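Local atomic coordinates of UPF0131 protein ykqA (Bacillus subtilis, PDB entry 2QIK), a protein that is a putative gamma-glutamylcyclotransferase that probably cyclises the gamma-glutamyl group of small substrates. Residues V47-D50 with E51-G54; G113-K116 with E117-I121. One frame throughout, in Å; residues are numbered along the deposited sequence. Where two conformers were deposited one is given.

Contact 1 (V47-D50 with E51-G54)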
# COMPACT_ATOMS: atom_id res chain seq x y z
N VAL A 47 -4.05 -2.48 20.49
CA VAL A 47 -5.05 -2.80 21.49
C VAL A 47 -6.25 -3.31 20.78
O VAL A 47 -6.68 -2.74 19.76
CB VAL A 47 -5.43 -1.54 22.30
CG1 VAL A 47 -6.52 -1.78 23.33
CG2 VAL A 47 -4.12 -0.98 22.96
N PHE A 48 -6.82 -4.36 21.34
CA PHE A 48 -8.00 -5.04 20.78
C PHE A 48 -9.16 -4.87 21.74
O PHE A 48 -9.06 -5.13 22.93
CB PHE A 48 -7.71 -6.49 20.62
CG PHE A 48 -6.58 -6.79 19.74
CD1 PHE A 48 -6.70 -6.60 18.39
CD2 PHE A 48 -5.44 -7.31 20.28
CE1 PHE A 48 -5.63 -6.82 17.59
CE2 PHE A 48 -4.40 -7.65 19.46
CZ PHE A 48 -4.48 -7.34 18.08
N ASN A 49 -10.29 -4.46 21.24
CA ASN A 49 -11.51 -4.41 22.02
C ASN A 49 -12.71 -4.69 21.12
O ASN A 49 -12.67 -4.61 19.90
CB ASN A 49 -11.60 -3.08 22.76
CG ASN A 49 -12.55 -2.17 22.18
OD1 ASN A 49 -12.47 -1.91 21.22
ND2 ASN A 49 -13.70 -2.18 22.76
N ASP A 50 -13.84 -4.96 21.78
CA ASP A 50 -15.05 -5.34 21.06
C ASP A 50 -15.80 -4.17 20.42
O ASP A 50 -16.79 -4.39 19.76
CB ASP A 50 -15.96 -6.15 21.99
CG ASP A 50 -16.55 -5.31 23.04
OD1 ASP A 50 -16.44 -4.08 23.10
OD2 ASP A 50 -17.16 -5.90 23.97
N GLU A 51 -15.29 -2.96 20.58
CA GLU A 51 -15.76 -1.77 19.86
C GLU A 51 -14.87 -1.32 18.75
O GLU A 51 -15.08 -0.24 18.10
CB GLU A 51 -15.87 -0.58 20.82
CG GLU A 51 -16.96 -0.69 21.85
CD GLU A 51 -17.05 0.54 22.71
OE1 GLU A 51 -16.03 1.02 23.34
OE2 GLU A 51 -18.16 1.02 22.73
N ASP A 52 -13.88 -2.11 18.41
CA ASP A 52 -13.07 -1.74 17.25
C ASP A 52 -13.83 -1.84 15.98
O ASP A 52 -14.36 -2.88 15.66
CB ASP A 52 -11.84 -2.64 17.19
CG ASP A 52 -10.90 -2.46 18.31
OD1 ASP A 52 -10.10 -3.37 18.58
OD2 ASP A 52 -10.86 -1.42 18.99
N GLU A 53 -13.82 -0.78 15.19
CA GLU A 53 -14.41 -0.72 13.86
C GLU A 53 -13.44 -0.33 12.78
O GLU A 53 -13.85 0.10 11.72
CB GLU A 53 -15.62 0.29 13.89
CG GLU A 53 -16.54 0.18 15.13
CD GLU A 53 -17.05 -1.19 15.32
OE1 GLU A 53 -17.38 -1.50 16.53
OE2 GLU A 53 -17.24 -1.89 14.33
N GLY A 54 -12.18 -0.43 13.09
CA GLY A 54 -11.11 -0.16 12.16
C GLY A 54 -10.01 -1.20 12.23
O GLY A 54 -10.14 -2.20 12.96
O HOH W 1 -8.83 -1.10 20.49
O HOH W 2 -18.33 -3.65 17.48
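Asn49 and Asp52 close a type I beta turn in the loop between strands 44-47 and 55-63, with Asp50 and Glu51 at its two central positions. Asp52 N donates to Asn49 O at 3.2 Å, the bond expected from the first and fourth residues of such a turn. A second bond runs the other way: Asn49 N reaches Asp52 OD1 at 2.9 Å, nearly straight at 169°, although the donor stands above the carboxylate plane. With CG of Asp52 beside its own backbone N (chi1 -66°), the carboxylate turns back toward Asn49 N, and the backbone and side chain of Asp52 hold Asn49 together. The Asn49 amide crosses this carboxylate steeply. As modelled, Asn49 OD1 lies 2.8 Å from Asp52 OD2, two acceptors, while Asn49 ND2 lies 2.8 Å from Glu51 N, two donors. Both mismatches make the amide's rotation doubtful, and with it the weak bond from Glu51 N to Asn49 OD1. Asp52 OD2 has a weak further bond to Ser36, whose backbone pairs with Val47. Water 1 joins the same OD2 to Val47 O, which it meets at 2.8 Å. Water 2 bridges the turn to the residue after it, donating to Asp50 O at 2.8 Å and to Glu53 OE1 at 2.5 Å.

Contact 2 (G113-K116 with E117-I121)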
# COMPACT_ATOMS: atom_id res chain seq x y z
N GLY A 113 -4.43 3.53 11.53
CA GLY A 113 -4.03 2.21 11.82
C GLY A 113 -2.70 1.79 11.20
O GLY A 113 -2.34 0.61 11.24
N ASP A 114 -1.96 2.73 10.65
CA ASP A 114 -0.80 2.42 9.83
C ASP A 114 0.38 3.24 10.29
O ASP A 114 0.42 4.46 10.16
CB ASP A 114 -1.15 2.65 8.34
CG ASP A 114 -0.08 2.16 7.41
OD1 ASP A 114 -0.48 1.72 6.29
OD2 ASP A 114 1.12 2.25 7.72
N TRP A 115 1.37 2.53 10.88
CA TRP A 115 2.51 3.21 11.44
C TRP A 115 3.33 3.97 10.42
O TRP A 115 3.83 5.05 10.71
CB TRP A 115 3.38 2.14 12.17
CG TRP A 115 4.63 2.62 12.78
CD1 TRP A 115 5.92 2.17 12.50
CD2 TRP A 115 4.74 3.41 13.89
NE1 TRP A 115 6.81 2.76 13.29
CE2 TRP A 115 6.14 3.54 14.17
CE3 TRP A 115 3.86 4.16 14.63
CZ2 TRP A 115 6.67 4.31 15.20
CZ3 TRP A 115 4.44 4.93 15.75
CH2 TRP A 115 5.77 4.99 15.97
N LYS A 116 3.53 3.38 9.25
CA LYS A 116 4.27 4.10 8.21
C LYS A 116 3.54 5.32 7.72
O LYS A 116 4.19 6.34 7.43
CB LYS A 116 4.60 3.13 7.07
CG LYS A 116 5.61 2.12 7.28
CD LYS A 116 6.14 1.46 6.07
CE LYS A 116 7.28 0.65 6.47
NZ LYS A 116 7.84 -0.09 5.40
N GLU A 117 2.24 5.23 7.58
CA GLU A 117 1.46 6.40 7.19
C GLU A 117 1.58 7.45 8.28
O GLU A 117 1.82 8.63 7.98
CB GLU A 117 0.02 5.97 6.97
CG GLU A 117 -0.92 7.07 6.43
CD GLU A 117 -1.53 7.99 7.40
OE1 GLU A 117 -2.16 8.98 6.92
OE2 GLU A 117 -1.45 7.70 8.61
N HIS A 118 1.58 7.05 9.54
CA HIS A 118 1.70 7.97 10.64
C HIS A 118 3.06 8.64 10.57
O HIS A 118 3.19 9.84 10.86
CB HIS A 118 1.48 7.24 11.96
CG HIS A 118 1.93 8.03 13.17
ND1 HIS A 118 3.06 7.75 13.92
CD2 HIS A 118 1.33 9.06 13.77
CE1 HIS A 118 3.14 8.63 14.91
NE2 HIS A 118 2.11 9.44 14.84
N GLN A 119 4.12 7.89 10.32
CA GLN A 119 5.49 8.48 10.25
C GLN A 119 5.58 9.51 9.14
O GLN A 119 6.15 10.55 9.29
CB GLN A 119 6.51 7.39 10.05
CG GLN A 119 6.68 6.46 11.31
CD GLN A 119 7.61 5.32 11.03
OE1 GLN A 119 8.59 5.13 11.82
NE2 GLN A 119 7.42 4.65 9.97
N MSE A 120 4.95 9.20 8.01
CA MSE A 120 4.98 10.09 6.88
C MSE A 120 4.32 11.42 7.17
O MSE A 120 4.83 12.52 6.88
CB MSE A 120 4.32 9.42 5.68
CG MSE A 120 4.14 10.31 4.42
SE MSE A 120 3.32 9.45 2.96
CE MSE A 120 1.60 9.30 3.75
N ILE A 121 3.11 11.37 7.76
CA ILE A 121 2.38 12.59 8.01
C ILE A 121 2.94 13.31 9.23
O ILE A 121 3.15 14.53 9.17
CB ILE A 121 0.89 12.35 8.10
CG1 ILE A 121 0.36 11.96 6.74
CG2 ILE A 121 0.16 13.57 8.60
CD1 ILE A 121 0.45 10.53 6.48
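Gln119 lies against Trp115 one helical turn earlier. Its CB sits 3.6 Å from Trp115 O, the carbonyl that accepts from Gln119 N. CG then passes over the indole face, a CH-pi contact 4.2 Å from the five-membered ring's centroid and 13° off the normal. CD continues above the same face, displaced toward the rim. At the tip, OE1 comes within 3.3 Å of Trp115 NE1, but the angle is too poor for a hydrogen bond; NE2 rests 3.7 Å from Lys116 CA and is hydrogen-bonded to Glu15 OE2. With Trp115 CG anti to N (chi1 178°), the indole also reaches His118: the planes differ by 27°, but the rings barely overlap, and Trp115 CZ3 meets His118 ND1. Replacing Trp115 by an alanine would take away the indole, and is likely to deprive Gln119 CG and CD of the face they lie on and leave the His118 ring freer to turn. At the N-cap, Asp114 OD2 accepts from Glu117 N at 3.2 Å and also forms a salt bridge with Arg12. This side-chain bond at the first turn is the signature of an N-capped alpha helix, here helix 115-122.

In the fold
The two contacts follow one another along the chain, with centres 19 Å apart and about 7 Å between their nearest atoms, so they do not meet directly. Strand 55-63 connects them: it follows Gly54 of contact 1, and its Tyr57 is backbone-bonded to Gly113 of contact 2. Both approach the substrate site inferred by similarity, the Trp115 side chain lying about 4 Å from Gly9 and the Phe48 side chain about 7 Å from that of Tyr8. Their depths differ: the centre of contact 1, a surface feature, is about 22 Å from the centre of the chain, and the centre of contact 2 about 12 Å. Contact 2 also meets the later AIG2-like region, through the Lys116-Asp228 salt bridge, with Lys13 O also bonded to the ammonium.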